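Local coordinates for virulent strain associated lipoprotein (Borreliella spielmanii A14S, PDB 6FZZ) that is an outer surface lipoprotein of the PFam54 family that may bind glutathione, as its Borrelia burgdorferi relative BBE31 does, at residues I98-E104 with L183-K188; D107-S112 with I190-K195; I83-M87 with I158-K163; L22-E27 with Y127-L133. All blocks are in the same frame, centred on the assembly; numbering follows the deposited sequence.

Contact 1 (I98-E104 with L183-K188); sequences IIILANE and LKLHVK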
# COMPACT_ATOMS: atom_id res chain seq x y z
N ILE A 98 -9.57 8.29 12.46
CA ILE A 98 -10.18 9.21 11.49
C ILE A 98 -11.05 8.45 10.48
O ILE A 98 -12.15 8.86 10.20
CB ILE A 98 -9.15 10.02 10.69
CG1 ILE A 98 -8.45 11.04 11.58
CG2 ILE A 98 -9.78 10.79 9.55
CD1 ILE A 98 -7.14 11.44 10.97
N ILE A 99 -10.54 7.34 9.94
CA ILE A 99 -11.32 6.53 9.03
C ILE A 99 -12.60 5.88 9.65
O ILE A 99 -13.65 5.85 9.03
CB ILE A 99 -10.42 5.47 8.34
CG1 ILE A 99 -9.18 6.16 7.74
CG2 ILE A 99 -11.20 4.68 7.30
CD1 ILE A 99 -9.48 7.23 6.66
N ILE A 100 -12.48 5.35 10.87
CA ILE A 100 -13.63 4.90 11.65
C ILE A 100 -14.66 6.00 11.86
O ILE A 100 -15.86 5.78 11.62
CB ILE A 100 -13.17 4.32 13.00
CG1 ILE A 100 -12.42 2.99 12.78
CG2 ILE A 100 -14.34 4.15 13.98
CD1 ILE A 100 -11.66 2.52 14.01
N LEU A 101 -14.21 7.16 12.27
CA LEU A 101 -15.11 8.32 12.40
C LEU A 101 -15.82 8.70 11.11
O LEU A 101 -16.98 9.04 11.14
CB LEU A 101 -14.37 9.51 12.93
CG LEU A 101 -14.10 9.39 14.40
CD1 LEU A 101 -13.12 10.51 14.80
CD2 LEU A 101 -15.41 9.45 15.20
N ALA A 102 -15.13 8.63 9.98
CA ALA A 102 -15.75 8.82 8.66
C ALA A 102 -16.64 7.66 8.25
O ALA A 102 -17.36 7.77 7.24
CB ALA A 102 -14.66 9.01 7.58
N ASN A 103 -16.52 6.54 8.95
CA ASN A 103 -17.18 5.24 8.61
C ASN A 103 -16.87 4.72 7.17
O ASN A 103 -17.77 4.39 6.36
CB ASN A 103 -18.66 5.33 8.86
CG ASN A 103 -19.33 3.98 8.84
OD1 ASN A 103 -18.84 3.00 9.41
ND2 ASN A 103 -20.46 3.92 8.19
N GLU A 104 -15.58 4.68 6.84
CA GLU A 104 -15.17 4.26 5.49
C GLU A 104 -14.04 3.27 5.62
O GLU A 104 -13.15 3.27 4.75
CB GLU A 104 -14.72 5.47 4.64
CG GLU A 104 -15.82 6.45 4.20
CD GLU A 104 -16.87 5.77 3.33
OE1 GLU A 104 -16.59 4.70 2.72
OE2 GLU A 104 -18.04 6.23 3.34
N LEU A 183 -15.87 15.73 6.95
CA LEU A 183 -14.93 14.61 6.93
C LEU A 183 -15.36 13.52 5.95
O LEU A 183 -14.56 13.01 5.18
CB LEU A 183 -14.78 13.98 8.31
CG LEU A 183 -13.73 12.86 8.43
CD1 LEU A 183 -12.35 13.38 8.14
CD2 LEU A 183 -13.82 12.27 9.82
N LYS A 184 -16.60 13.08 6.10
CA LYS A 184 -17.16 12.07 5.26
C LYS A 184 -17.06 12.37 3.78
O LYS A 184 -16.60 11.52 2.98
CB LYS A 184 -18.63 11.89 5.62
CG LYS A 184 -19.39 10.91 4.74
CD LYS A 184 -18.90 9.49 4.97
CE LYS A 184 -20.04 8.52 5.23
NZ LYS A 184 -19.46 7.16 5.52
N LEU A 185 -17.50 13.56 3.38
CA LEU A 185 -17.32 13.98 1.98
C LEU A 185 -15.85 13.95 1.52
O LEU A 185 -15.53 13.47 0.42
CB LEU A 185 -17.85 15.40 1.75
CG LEU A 185 -19.35 15.49 1.60
CD1 LEU A 185 -19.87 16.91 1.86
CD2 LEU A 185 -19.71 15.01 0.19
N HIS A 186 -14.96 14.50 2.34
CA HIS A 186 -13.54 14.51 2.03
C HIS A 186 -12.97 13.08 1.97
O HIS A 186 -12.21 12.74 1.07
CB HIS A 186 -12.84 15.35 3.12
CG HIS A 186 -11.36 15.45 2.95
ND1 HIS A 186 -10.76 16.13 1.90
CD2 HIS A 186 -10.35 14.98 3.71
CE1 HIS A 186 -9.45 16.08 2.04
NE2 HIS A 186 -9.17 15.37 3.11
N VAL A 187 -13.30 12.25 2.93
CA VAL A 187 -12.82 10.86 2.90
C VAL A 187 -13.33 10.09 1.65
O VAL A 187 -12.58 9.23 1.07
CB VAL A 187 -13.08 10.15 4.23
CG1 VAL A 187 -12.77 8.65 4.17
CG2 VAL A 187 -12.16 10.77 5.28
N LYS A 188 -14.55 10.40 1.19
CA LYS A 188 -15.07 9.85 -0.08
C LYS A 188 -14.25 10.18 -1.28
O LYS A 188 -14.09 9.30 -2.15
CB LYS A 188 -16.46 10.38 -0.39
CG LYS A 188 -17.50 9.72 0.41
CD LYS A 188 -17.71 8.31 -0.06
CE LYS A 188 -19.11 7.84 0.31
NZ LYS A 188 -19.08 6.43 0.72
O HOH W 1 -21.92 5.74 6.03
O HOH W 2 -17.19 5.07 -0.62

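Contact 2 (D107-S112 with I190-K195); sequences DIFNTS and IVKQIK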
# COMPACT_ATOMS: atom_id res chain seq x y z
N ASP A 107 -13.75 0.77 2.36
CA ASP A 107 -13.39 1.29 1.05
C ASP A 107 -11.95 1.87 1.11
O ASP A 107 -11.23 1.78 0.14
CB ASP A 107 -14.37 2.40 0.59
CG ASP A 107 -15.66 1.81 -0.02
OD1 ASP A 107 -15.87 0.61 0.11
OD2 ASP A 107 -16.48 2.53 -0.62
N ILE A 108 -11.58 2.52 2.22
CA ILE A 108 -10.20 3.04 2.35
C ILE A 108 -9.20 1.87 2.46
O ILE A 108 -8.15 1.87 1.76
CB ILE A 108 -10.08 3.93 3.63
CG1 ILE A 108 -10.77 5.24 3.43
CG2 ILE A 108 -8.62 4.15 4.03
CD1 ILE A 108 -10.04 6.24 2.51
N PHE A 109 -9.47 0.92 3.37
CA PHE A 109 -8.48 -0.12 3.67
C PHE A 109 -8.42 -1.14 2.54
O PHE A 109 -7.33 -1.48 2.05
CB PHE A 109 -8.68 -0.78 5.05
CG PHE A 109 -8.12 0.05 6.19
CD1 PHE A 109 -8.88 1.09 6.75
CD2 PHE A 109 -6.86 -0.21 6.69
CE1 PHE A 109 -8.36 1.85 7.78
CE2 PHE A 109 -6.36 0.55 7.74
CZ PHE A 109 -7.10 1.59 8.25
N ASN A 110 -9.56 -1.60 2.05
CA ASN A 110 -9.49 -2.63 1.00
C ASN A 110 -8.81 -2.11 -0.29
O ASN A 110 -8.09 -2.85 -0.99
CB ASN A 110 -10.89 -3.19 0.67
CG ASN A 110 -11.46 -4.07 1.78
OD1 ASN A 110 -10.76 -4.61 2.66
ND2 ASN A 110 -12.79 -4.30 1.69
N THR A 111 -9.09 -0.86 -0.61
CA THR A 111 -8.57 -0.25 -1.81
C THR A 111 -7.05 -0.09 -1.69
O THR A 111 -6.34 -0.46 -2.62
CB THR A 111 -9.29 1.08 -2.20
OG1 THR A 111 -10.68 0.87 -2.32
CG2 THR A 111 -8.83 1.56 -3.55
N SER A 112 -6.59 0.40 -0.52
CA SER A 112 -5.20 0.71 -0.24
C SER A 112 -4.39 -0.55 -0.22
O SER A 112 -3.29 -0.61 -0.79
CB SER A 112 -5.06 1.35 1.21
OG SER A 112 -5.82 2.46 1.21
N ILE A 190 -11.06 10.92 -1.16
CA ILE A 190 -9.84 10.11 -1.03
C ILE A 190 -10.07 8.70 -1.57
O ILE A 190 -9.20 8.17 -2.33
CB ILE A 190 -9.30 10.14 0.40
CG1 ILE A 190 -8.88 11.55 0.74
CG2 ILE A 190 -8.13 9.21 0.58
CD1 ILE A 190 -8.47 11.76 2.19
N VAL A 191 -11.24 8.11 -1.25
CA VAL A 191 -11.57 6.79 -1.74
C VAL A 191 -11.52 6.79 -3.26
O VAL A 191 -10.88 5.95 -3.87
CB VAL A 191 -12.91 6.26 -1.20
CG1 VAL A 191 -13.35 4.98 -1.92
CG2 VAL A 191 -12.78 5.95 0.24
N LYS A 192 -12.14 7.78 -3.86
CA LYS A 192 -12.05 7.96 -5.32
C LYS A 192 -10.62 8.02 -5.88
O LYS A 192 -10.30 7.30 -6.82
CB LYS A 192 -12.84 9.21 -5.74
CG LYS A 192 -13.48 9.05 -7.12
CD LYS A 192 -14.21 7.73 -7.33
CE LYS A 192 -14.75 7.58 -8.75
NZ LYS A 192 -13.68 7.38 -9.78
N GLN A 193 -9.77 8.87 -5.31
CA GLN A 193 -8.38 8.90 -5.66
C GLN A 193 -7.60 7.58 -5.44
O GLN A 193 -6.80 7.21 -6.30
CB GLN A 193 -7.69 10.06 -4.96
CG GLN A 193 -8.09 11.41 -5.52
CD GLN A 193 -7.56 11.66 -6.95
OE1 GLN A 193 -7.75 10.84 -7.86
NE2 GLN A 193 -6.91 12.81 -7.15
N ILE A 194 -7.86 6.88 -4.33
CA ILE A 194 -7.13 5.64 -4.05
C ILE A 194 -7.55 4.67 -5.08
O ILE A 194 -6.73 3.89 -5.52
CB ILE A 194 -7.43 4.96 -2.70
CG1 ILE A 194 -7.08 5.82 -1.53
CG2 ILE A 194 -6.57 3.68 -2.50
CD1 ILE A 194 -7.65 5.15 -0.30
N LYS A 195 -8.85 4.64 -5.41
CA LYS A 195 -9.40 3.62 -6.28
C LYS A 195 -8.81 3.79 -7.70
O LYS A 195 -8.49 2.80 -8.34
CB LYS A 195 -10.92 3.73 -6.32
CG LYS A 195 -11.60 2.64 -7.12
CD LYS A 195 -11.53 1.31 -6.37
CE LYS A 195 -12.19 0.18 -7.11
NZ LYS A 195 -11.31 -0.50 -8.08

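Contact 3 (I83-M87 with I158-K163); sequences ILNDM and ISKTFK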
# COMPACT_ATOMS: atom_id res chain seq x y z
N ILE A 83 1.65 0.25 3.23
CA ILE A 83 1.05 1.41 2.61
C ILE A 83 1.04 2.56 3.61
O ILE A 83 1.17 3.75 3.22
CB ILE A 83 -0.38 1.11 2.04
CG1 ILE A 83 -0.85 2.28 1.14
CG2 ILE A 83 -1.43 0.92 3.12
CD1 ILE A 83 -0.10 2.40 -0.15
N LEU A 84 1.00 2.24 4.90
CA LEU A 84 1.10 3.31 5.93
C LEU A 84 2.53 3.46 6.45
O LEU A 84 2.76 3.84 7.59
CB LEU A 84 0.14 3.00 7.06
CG LEU A 84 -1.36 2.85 6.70
CD1 LEU A 84 -2.17 2.64 7.98
CD2 LEU A 84 -1.84 4.12 5.96
N ASN A 85 3.50 3.13 5.63
CA ASN A 85 4.84 2.95 6.18
C ASN A 85 5.55 4.24 6.61
O ASN A 85 6.53 4.22 7.36
CB ASN A 85 5.68 2.11 5.25
CG ASN A 85 6.19 2.86 4.05
OD1 ASN A 85 5.48 3.67 3.43
ND2 ASN A 85 7.43 2.57 3.69
N ASP A 86 5.04 5.39 6.20
CA ASP A 86 5.66 6.59 6.69
C ASP A 86 5.00 7.07 7.98
O ASP A 86 5.24 8.22 8.35
CB ASP A 86 5.63 7.64 5.57
CG ASP A 86 6.62 8.80 5.78
OD1 ASP A 86 7.58 8.70 6.62
OD2 ASP A 86 6.40 9.84 5.10
N MET A 87 4.17 6.25 8.66
CA MET A 87 3.53 6.65 9.95
C MET A 87 4.12 5.98 11.18
O MET A 87 4.48 4.82 11.12
CB MET A 87 2.06 6.29 9.94
CG MET A 87 1.28 7.05 8.90
SD MET A 87 -0.47 6.68 8.98
CE MET A 87 -1.11 7.53 7.54
N ILE A 158 -0.51 7.68 -2.73
CA ILE A 158 -1.43 7.29 -1.67
C ILE A 158 -0.87 7.55 -0.27
O ILE A 158 -1.57 8.10 0.56
CB ILE A 158 -1.96 5.86 -1.86
CG1 ILE A 158 -2.89 5.85 -3.05
CG2 ILE A 158 -2.72 5.33 -0.62
CD1 ILE A 158 -3.61 7.18 -3.30
N SER A 159 0.38 7.16 -0.04
CA SER A 159 1.05 7.42 1.21
C SER A 159 1.02 8.90 1.51
O SER A 159 0.73 9.29 2.67
CB SER A 159 2.53 6.86 1.24
OG SER A 159 3.19 7.48 2.31
N LYS A 160 1.35 9.75 0.53
CA LYS A 160 1.25 11.19 0.80
C LYS A 160 -0.16 11.68 1.06
O LYS A 160 -0.40 12.63 1.83
CB LYS A 160 1.89 12.02 -0.30
CG LYS A 160 3.40 11.78 -0.43
CD LYS A 160 4.02 12.83 -1.32
CE LYS A 160 5.49 12.53 -1.59
NZ LYS A 160 5.84 12.96 -2.97
N THR A 161 -1.12 11.09 0.36
CA THR A 161 -2.52 11.48 0.57
C THR A 161 -2.92 11.20 2.02
O THR A 161 -3.55 12.02 2.63
CB THR A 161 -3.44 10.76 -0.45
OG1 THR A 161 -2.99 11.12 -1.77
CG2 THR A 161 -4.94 11.16 -0.29
N PHE A 162 -2.53 10.05 2.54
CA PHE A 162 -2.86 9.66 3.92
C PHE A 162 -2.13 10.53 4.96
O PHE A 162 -2.72 10.92 5.99
CB PHE A 162 -2.56 8.23 4.15
CG PHE A 162 -3.47 7.28 3.43
CD1 PHE A 162 -4.72 7.68 2.92
CD2 PHE A 162 -3.09 5.97 3.30
CE1 PHE A 162 -5.57 6.73 2.30
CE2 PHE A 162 -3.89 5.04 2.67
CZ PHE A 162 -5.14 5.42 2.16
N LYS A 163 -0.87 10.86 4.67
CA LYS A 163 -0.13 11.81 5.57
C LYS A 163 -0.76 13.18 5.61
O LYS A 163 -0.94 13.74 6.69
CB LYS A 163 1.34 11.86 5.22
CG LYS A 163 2.02 10.51 5.41
CD LYS A 163 2.49 10.35 6.84
CE LYS A 163 3.54 11.41 7.18
NZ LYS A 163 4.38 10.93 8.30
O HOH W 3 2.76 5.64 4.29

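Contact 4 (L22-E27 with Y127-L133); sequences LRNLIE and YPKKDNL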
# COMPACT_ATOMS: atom_id res chain seq x y z
N LEU A 22 17.84 -0.95 -12.31
CA LEU A 22 16.73 -1.85 -12.11
C LEU A 22 17.03 -2.84 -10.99
O LEU A 22 16.18 -3.08 -10.11
CB LEU A 22 16.48 -2.47 -13.47
CG LEU A 22 15.17 -3.02 -13.94
CD1 LEU A 22 13.94 -2.32 -13.39
CD2 LEU A 22 15.23 -3.03 -15.46
N ARG A 23 18.27 -3.34 -10.91
CA ARG A 23 18.64 -4.10 -9.72
C ARG A 23 18.59 -3.28 -8.51
O ARG A 23 18.15 -3.75 -7.47
CB ARG A 23 20.05 -4.77 -9.80
CG ARG A 23 20.07 -5.97 -10.67
CD ARG A 23 21.50 -6.50 -10.92
NE ARG A 23 21.17 -7.58 -11.75
CZ ARG A 23 21.57 -7.81 -12.98
NH1 ARG A 23 22.58 -7.16 -13.56
NH2 ARG A 23 20.99 -8.83 -13.58
N ASN A 24 19.05 -2.05 -8.58
CA ASN A 24 18.95 -1.17 -7.42
C ASN A 24 17.50 -0.98 -6.96
O ASN A 24 17.20 -1.03 -5.77
CB ASN A 24 19.59 0.20 -7.72
CG ASN A 24 21.08 0.17 -7.44
OD1 ASN A 24 21.48 0.00 -6.28
ND2 ASN A 24 21.88 0.22 -8.47
N LEU A 25 16.63 -0.69 -7.90
CA LEU A 25 15.19 -0.51 -7.54
C LEU A 25 14.56 -1.77 -6.88
O LEU A 25 13.84 -1.69 -5.87
CB LEU A 25 14.41 -0.18 -8.81
CG LEU A 25 14.53 1.25 -9.32
CD1 LEU A 25 14.12 1.37 -10.80
CD2 LEU A 25 13.64 2.13 -8.42
N ILE A 26 14.81 -2.91 -7.51
CA ILE A 26 14.26 -4.19 -7.11
C ILE A 26 14.85 -4.59 -5.77
O ILE A 26 14.12 -4.97 -4.83
CB ILE A 26 14.48 -5.26 -8.19
CG1 ILE A 26 13.68 -4.89 -9.43
CG2 ILE A 26 14.19 -6.63 -7.64
CD1 ILE A 26 14.09 -5.68 -10.65
N GLU A 27 16.18 -4.43 -5.63
CA GLU A 27 16.79 -4.81 -4.37
C GLU A 27 16.34 -3.90 -3.27
O GLU A 27 16.09 -4.35 -2.15
CB GLU A 27 18.34 -5.00 -4.49
CG GLU A 27 18.66 -6.10 -5.54
CD GLU A 27 20.12 -6.61 -5.52
OE1 GLU A 27 20.67 -6.70 -4.40
OE2 GLU A 27 20.71 -6.93 -6.62
N TYR A 127 12.18 -10.19 -7.89
CA TYR A 127 13.32 -10.41 -7.03
C TYR A 127 14.11 -11.70 -7.39
O TYR A 127 15.36 -11.61 -7.66
CB TYR A 127 13.01 -10.20 -5.55
CG TYR A 127 14.28 -10.33 -4.70
CD1 TYR A 127 15.17 -9.25 -4.55
CD2 TYR A 127 14.62 -11.54 -4.10
CE1 TYR A 127 16.35 -9.37 -3.81
CE2 TYR A 127 15.81 -11.68 -3.35
CZ TYR A 127 16.67 -10.59 -3.20
OH TYR A 127 17.87 -10.73 -2.53
N PRO A 128 13.41 -12.83 -7.56
CA PRO A 128 14.10 -14.12 -7.86
C PRO A 128 14.67 -14.13 -9.20
O PRO A 128 15.52 -14.96 -9.49
CB PRO A 128 12.99 -15.18 -7.73
CG PRO A 128 11.92 -14.51 -6.91
CD PRO A 128 11.98 -13.05 -7.20
N LYS A 129 14.19 -13.23 -10.06
CA LYS A 129 14.66 -13.17 -11.41
C LYS A 129 15.70 -12.07 -11.74
O LYS A 129 16.06 -11.87 -12.91
CB LYS A 129 13.46 -12.93 -12.36
CG LYS A 129 12.31 -13.92 -12.17
CD LYS A 129 11.13 -13.46 -12.99
CE LYS A 129 9.98 -14.47 -12.98
NZ LYS A 129 9.42 -14.63 -11.61
N LYS A 130 16.13 -11.35 -10.74
CA LYS A 130 16.82 -10.11 -10.98
C LYS A 130 18.24 -10.33 -11.61
O LYS A 130 18.77 -9.45 -12.24
CB LYS A 130 16.97 -9.37 -9.66
CG LYS A 130 17.99 -9.98 -8.76
CD LYS A 130 17.97 -9.43 -7.37
CE LYS A 130 19.27 -9.85 -6.68
NZ LYS A 130 19.11 -11.02 -5.81
N ASP A 131 18.84 -11.49 -11.39
CA ASP A 131 20.15 -11.78 -11.98
C ASP A 131 20.06 -12.25 -13.40
O ASP A 131 21.07 -12.42 -14.08
CB ASP A 131 20.93 -12.73 -11.08
CG ASP A 131 21.23 -12.08 -9.75
OD1 ASP A 131 21.33 -10.82 -9.68
OD2 ASP A 131 21.35 -12.80 -8.75
N ASN A 132 18.83 -12.34 -13.88
CA ASN A 132 18.52 -12.79 -15.20
C ASN A 132 18.08 -11.70 -16.10
O ASN A 132 17.63 -12.02 -17.19
CB ASN A 132 17.38 -13.80 -15.18
CG ASN A 132 17.72 -15.05 -14.43
OD1 ASN A 132 17.66 -16.13 -14.99
ND2 ASN A 132 18.05 -14.91 -13.14
N LEU A 133 18.13 -10.43 -15.64
CA LEU A 133 17.66 -9.31 -16.43
C LEU A 133 18.43 -9.17 -17.67
O LEU A 133 17.90 -8.59 -18.62
CB LEU A 133 17.65 -7.98 -15.66
CG LEU A 133 16.62 -7.92 -14.50
CD1 LEU A 133 16.93 -6.87 -13.43
CD2 LEU A 133 15.22 -7.71 -15.08
O HOH W 4 21.29 -10.20 -15.55
O HOH W 5 18.99 -7.68 -2.29

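Contact 1 (I98-E104 with L183-K188)
Ala-102 and Glu-104 meet Leu-183, Lys-184 and Val-187 in a buried helix-end contact. The C-terminal end of helix 89-102 here runs against the side of helix 180-209, near one end of the all-helical body. The short axes cross at -110° with a closest approach of 9.6 Å. The small side chain of Ala-102 lets the backbones come close. Its CB lies 3.8 Å from Val-187 CG2, and Leu-183 CD2 sits over the last turn, near Ile-98 O and Ala-102 N. Leu-183 CG is anti to the backbone N (chi1 -175°), which carries its two methyls across to Ile-98 and Ala-102. On the polar side, Lys-184 bends at chi2 and chi3 and brings NZ to two acceptors. One is Ala-102 O, at 2.8 Å and in the carbonyl plane, where the helix terminates. The other is Glu-104 OE2, also 2.8 Å from Lys-184 NZ. Lys-188 NZ reaches the same Glu-104 OE2 at 2.8 Å from the opposite face of the carboxylate plane. Two ammonium groups thus hold one oxygen, which probably favours the charged form of Glu-104. A water bridges Lys-184 NZ and Asn-103 ND2. The aliphatic part of Glu-104 runs antiparallel to Val-187, with Glu-104 CG 3.8 Å from Val-187 CG1. Leu-166 and Tyr-169 of helix 138-170 pack on Ile-98. Asn-103 has positive phi and closes helix 89-102 in a Schellman motif. Glu-104 follows as N-cap of helix 105-126, so the salt-bridge network sits at the tight turn between two successive helices.

Contact 2 (D107-S112 with I190-K195)
Ile-108 and Thr-111 pack against Val-191 and Ile-194 where helices 105-126 and 180-209 run side by side. The short axes are 12° from parallel and 9.4 Å apart. The apolar contacts come first. Ile-108 CD1 is the shared tip: it lies 3.6 Å from Val-191 CG2 and 3.8 Å from Ile-194 CD1, and Ile-190 CG2 is also in contact. The Ile-108 and Ile-194 side chains lie crosswise. Asp-107 joins through its CB, 3.7 Å from Val-191 CG1. Packing is tightest at Thr-111, whose CG2 is 3.3 Å from Ile-194 CG2, closer than usual van der Waals contact. The same methyl also rests on Lys-195 CA.

The Thr-111 hydroxyl and the Lys-195 ammonium bond within their own helices. With chi1 at -56°, Thr-111 OG1 stands beside its own backbone N and turns back to Asp-107 O at 2.7 Å, while CG2 projects to the other helix. Ser-112 OG points back at Ile-108 O, but that pair is too short in the model to be taken at face value. Ile-194 CD1 lies against the Ser-112 hydroxyl. The ammonium of Lys-195 goes to Gln-198 and Glu-199.

Phe-162 of helix 138-170 covers Ile-190, Ile-194 and Ser-112 from another side, and Phe-95 and Ile-99 reach Ile-108. The chemistry implies that apolar packing, mostly of methyl groups, holds the two segments together without a direct polar bond. Thr-111 fits this: its hydroxyl donates to Asp-107 O and its methyl faces the other helix.

Contact 3 (I83-M87 with I158-K163)
A water is gripped by Ile-83 O at 2.7 Å, Asp-86 N at 3.0 Å and Ser-159 OG at 2.7 Å. It joins the type I beta turn Leu-84 to Met-87, which follows helix 71-83, to segment 158-163 of helix 138-170 in the helical bundle. The water donates to Ile-83 O at the helix end and accepts from Asp-86 N. Lys-163 reaches the same turn directly. Bent at chi2 and chi3, it gives NZ to Asp-86 O at 2.8 Å, with the donor tilted 34° from the carbonyl plane. Asp-86 OD2 adds a long salt bridge to that ammonium, and Glu-91 supplies a second salt bridge.

Beside these polar links the apolar groups mesh. Leu-84 CD2 meets Phe-162 CD2 at 3.5 Å, the leucine running athwart the phenylalanine side chain. Ile-83 holds CG1 anti to its backbone N (chi1 -168°), which turns CG1 and CD1 onto Ile-158 CG2. Phe-95 of helix 89-102 meets the Phe-162 ring with planes about 50° apart. Met-87 is extended beyond CG, and this reach sets its terminal methyl CE 3.8 Å from Phe-162 CB.

Contact 4 (L22-E27 with Y127-L133)
Arg-23 places CG anti to its carbonyl carbon (chi1 -76°) and stays extended to NE, a shape that carries the guanidinium from helix 15-41 to Lys-130 O. Lys-130 has its CG between backbone N and carbonyl carbon (chi1 73°), and its chain runs out to CE across Glu-27. The contact ties helix 15-41, predicted as coiled coil, to segment 127-133, in the connection between helices 105-126 and 138-170. Lys-130 O lies at the edge of the guanidinium. Arg-23 NH2 meets Lys-130 O at 2.7 Å, on a lone pair and in the carbonyl plane, with an N-H...O angle of 149°. Arg-23 NE adds a weak bond to the same oxygen at 3.1 Å. Asp-131 OD1 is 3.8 Å from Arg-23 NE, a long salt bridge well out of the guanidinium plane.

Glu-27 OE2 touches Lys-130 CE at 3.3 Å, the two chains crossing at about a right angle. Lys-130 NZ is 4.5 Å from Glu-27 OE2, beyond a salt bridge. A water links Glu-27 OE1 with Tyr-127 OH.

The apolar part lies inward. Ile-26 CD1 and Leu-133 CD1 meet tip to tip at 4.1 Å. Ile-26 CG2 approaches the edge of the Tyr-127 ring. Leu-141 and Leu-144 of helix 138-170 extend this layer from Leu-22.

The chemistry implies that one backbone carbonyl takes the main directed bonds of the arginine, while Asp-131 probably adds mainly charge.

Contacts 1 and 2 share helix 180-209 and lie on helices 89-102 and 105-126, which follow each other in the chain. Their centres are 11 Å apart and they touch, Ile-99 CG2 lying 3.9 Å from Ile-108 CB. Contact 3 adjoins contact 2 at a centre distance of 12 Å, where Phe-162 CZ is 3.5 Å from Ile-194 CD1. Contact 2 thus connects its two neighbours, while contacts 1 and 3 stay about 6 Å apart at their nearest atoms. Contact 4 stands alone, about 12 Å from contact 3 at nearest atoms and across the chain's centre from contacts 1 and 2. The segments of each pair of contacts alternate along the sequence.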